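Local coordinates for glucosamine--fructose-6-phosphate aminotransferase [isomerizing] (Francisella tularensis subsp. tularensis, PDB 3TBF), which probably makes glucosamine 6-phosphate from fructose 6-phosphate and glutamine, this C-terminal SIS-domain part carrying the isomerase activity, at residues L247-K250 against E251-I255. Sequence-based numbering, arbitrary orientation.
Sequences LKLK and EISYI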
loop_
_atom_site.group_PDB
_atom_site.type_symbol
_atom_site.label_atom_id
_atom_site.label_comp_id
_atom_site.label_asym_id
_atom_site.label_seq_id
_atom_site.Cartn_x
_atom_site.Cartn_y
_atom_site.Cartn_z
ATOM N N LEU A 247 12.909 -0.423 -0.030
ATOM C CA LEU A 247 13.143 0.633 -0.987
ATOM C C LEU A 247 14.615 0.947 -1.068
ATOM O O LEU A 247 15.137 1.115 -2.154
ATOM C CB LEU A 247 12.370 1.886 -0.579
ATOM C CG LEU A 247 12.625 3.141 -1.405
ATOM C CD1 LEU A 247 12.158 2.798 -2.868
ATOM C CD2 LEU A 247 11.898 4.366 -0.806
ATOM N N LYS A 248 15.314 1.045 0.064
ATOM C CA LYS A 248 16.777 1.349 -0.028
ATOM C C LYS A 248 17.520 0.221 -0.758
ATOM O O LYS A 248 18.371 0.486 -1.598
ATOM C CB LYS A 248 17.490 1.572 1.296
ATOM C CG LYS A 248 16.894 2.555 2.303
ATOM C CD LYS A 248 17.001 3.990 1.918
ATOM C CE LYS A 248 15.886 4.444 0.979
ATOM N NZ LYS A 248 15.432 5.846 1.351
ATOM N N LEU A 249 17.241 -1.017 -0.413
ATOM C CA LEU A 249 17.980 -2.113 -1.009
ATOM C C LEU A 249 17.788 -2.134 -2.499
ATOM O O LEU A 249 18.741 -2.285 -3.248
ATOM C CB LEU A 249 17.548 -3.452 -0.413
ATOM C CG LEU A 249 18.418 -4.636 -0.821
ATOM C CD1 LEU A 249 19.788 -4.353 -0.404
ATOM C CD2 LEU A 249 17.896 -5.943 -0.193
ATOM N N LYS A 250 16.553 -1.956 -2.926
ATOM C CA LYS A 250 16.191 -1.975 -4.323
ATOM C C LYS A 250 16.868 -0.815 -5.059
ATOM O O LYS A 250 17.503 -0.999 -6.106
ATOM C CB LYS A 250 14.655 -1.864 -4.370
ATOM C CG LYS A 250 13.980 -1.881 -5.686
ATOM C CD LYS A 250 12.461 -2.105 -5.552
ATOM C CE LYS A 250 11.813 -1.371 -4.353
ATOM N NZ LYS A 250 10.316 -1.430 -4.365
ATOM N N GLU A 251 16.768 0.365 -4.464
ATOM C CA GLU A 251 17.194 1.631 -5.055
ATOM C C GLU A 251 18.677 1.690 -5.326
ATOM O O GLU A 251 19.069 2.348 -6.271
ATOM C CB GLU A 251 16.859 2.791 -4.086
ATOM C CG GLU A 251 16.611 4.192 -4.662
ATOM C CD GLU A 251 15.948 5.180 -3.624
ATOM O OE1 GLU A 251 15.922 4.897 -2.402
ATOM O OE2 GLU A 251 15.438 6.254 -4.032
ATOM N N ILE A 252 19.507 1.052 -4.490
ATOM C CA ILE A 252 20.950 1.116 -4.689
ATOM C C ILE A 252 21.696 -0.189 -4.936
ATOM O O ILE A 252 22.819 -0.145 -5.450
ATOM C CB ILE A 252 21.647 1.889 -3.555
ATOM C CG1 ILE A 252 21.777 1.032 -2.292
ATOM C CG2 ILE A 252 20.922 3.215 -3.283
ATOM C CD1 ILE A 252 22.269 1.868 -1.061
ATOM N N SER A 253 21.120 -1.332 -4.578
ATOM C CA SER A 253 21.709 -2.629 -4.974
ATOM C C SER A 253 21.040 -3.254 -6.178
ATOM O O SER A 253 21.552 -4.196 -6.755
ATOM C CB SER A 253 21.674 -3.630 -3.826
ATOM O OG SER A 253 20.444 -4.284 -3.689
ATOM N N TYR A 254 19.883 -2.730 -6.538
ATOM C CA TYR A 254 19.075 -3.274 -7.609
ATOM C C TYR A 254 18.576 -4.683 -7.390
ATOM O O TYR A 254 18.030 -5.223 -8.277
ATOM C CB TYR A 254 19.792 -3.216 -8.962
ATOM C CG TYR A 254 20.389 -1.874 -9.278
ATOM C CD1 TYR A 254 19.758 -0.701 -8.875
ATOM C CD2 TYR A 254 21.589 -1.776 -9.983
ATOM C CE1 TYR A 254 20.310 0.530 -9.147
ATOM C CE2 TYR A 254 22.142 -0.542 -10.277
ATOM C CZ TYR A 254 21.500 0.612 -9.843
ATOM O OH TYR A 254 22.018 1.863 -10.127
ATOM N N ILE A 255 18.719 -5.239 -6.200
ATOM C CA ILE A 255 17.994 -6.429 -5.811
ATOM C C ILE A 255 16.486 -6.170 -5.798
ATOM O O ILE A 255 16.031 -5.119 -5.358
ATOM C CB ILE A 255 18.397 -6.903 -4.437
ATOM C CG1 ILE A 255 19.844 -7.381 -4.449
ATOM C CG2 ILE A 255 17.557 -8.044 -4.016
ATOM C CD1 ILE A 255 20.384 -7.770 -3.043
#
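An ST turn at S253, whose hydroxyl also grips L249 O, ends helix 238-253 and leads the chain toward strand 256-261 of a SIS domain. L249 O accepts twice: S253 N closes the helical i+4 bond at 2.9 Å, and S253 OG donates at 2.7 Å from the opposite face of the carbonyl, above its plane. E251 N to L247 O and I252 N to K248 O continue the helical pattern. Serine suits this position because chi1 of 82° sets its short hydroxyl between its own backbone N and carbonyl carbon, within range of both the turn behind and the chain ahead. S253 OG accepts a fairly straight bond from I255 N (3.2 Å, 163°), completing the ST turn. Y254, between S253 and I255, is the first residue to leave the helical conformation, with positive phi, and its N bonds weakly to K250 O. I255 thus returns beside the helix: K250 CA lies 3.3 Å from I255 O in a CA-H...O contact, and L249 CD2 packs 4.2 Å from I255 CD1, the tip of the isoleucine's longer arm.

Beside this turn, K248 and E251 run in the same direction. K248 CE lies 3.4 Å from E251 OE1, but K248 NZ makes only a long salt bridge to it; buried E251 OE1 has no hydrogen-bond partner. Lysine's length lets NZ reach a salt bridge with E244 and hydrogen bonds to T64 OG1 and S163 O.

Apolar L249 and I255 suit the side packed on T230 of strand 229-234, while I252 and S253 face helix 335-355. K250 reaches Y260 of the second subunit, and strand 256-261 completes a beta-alpha-beta unit.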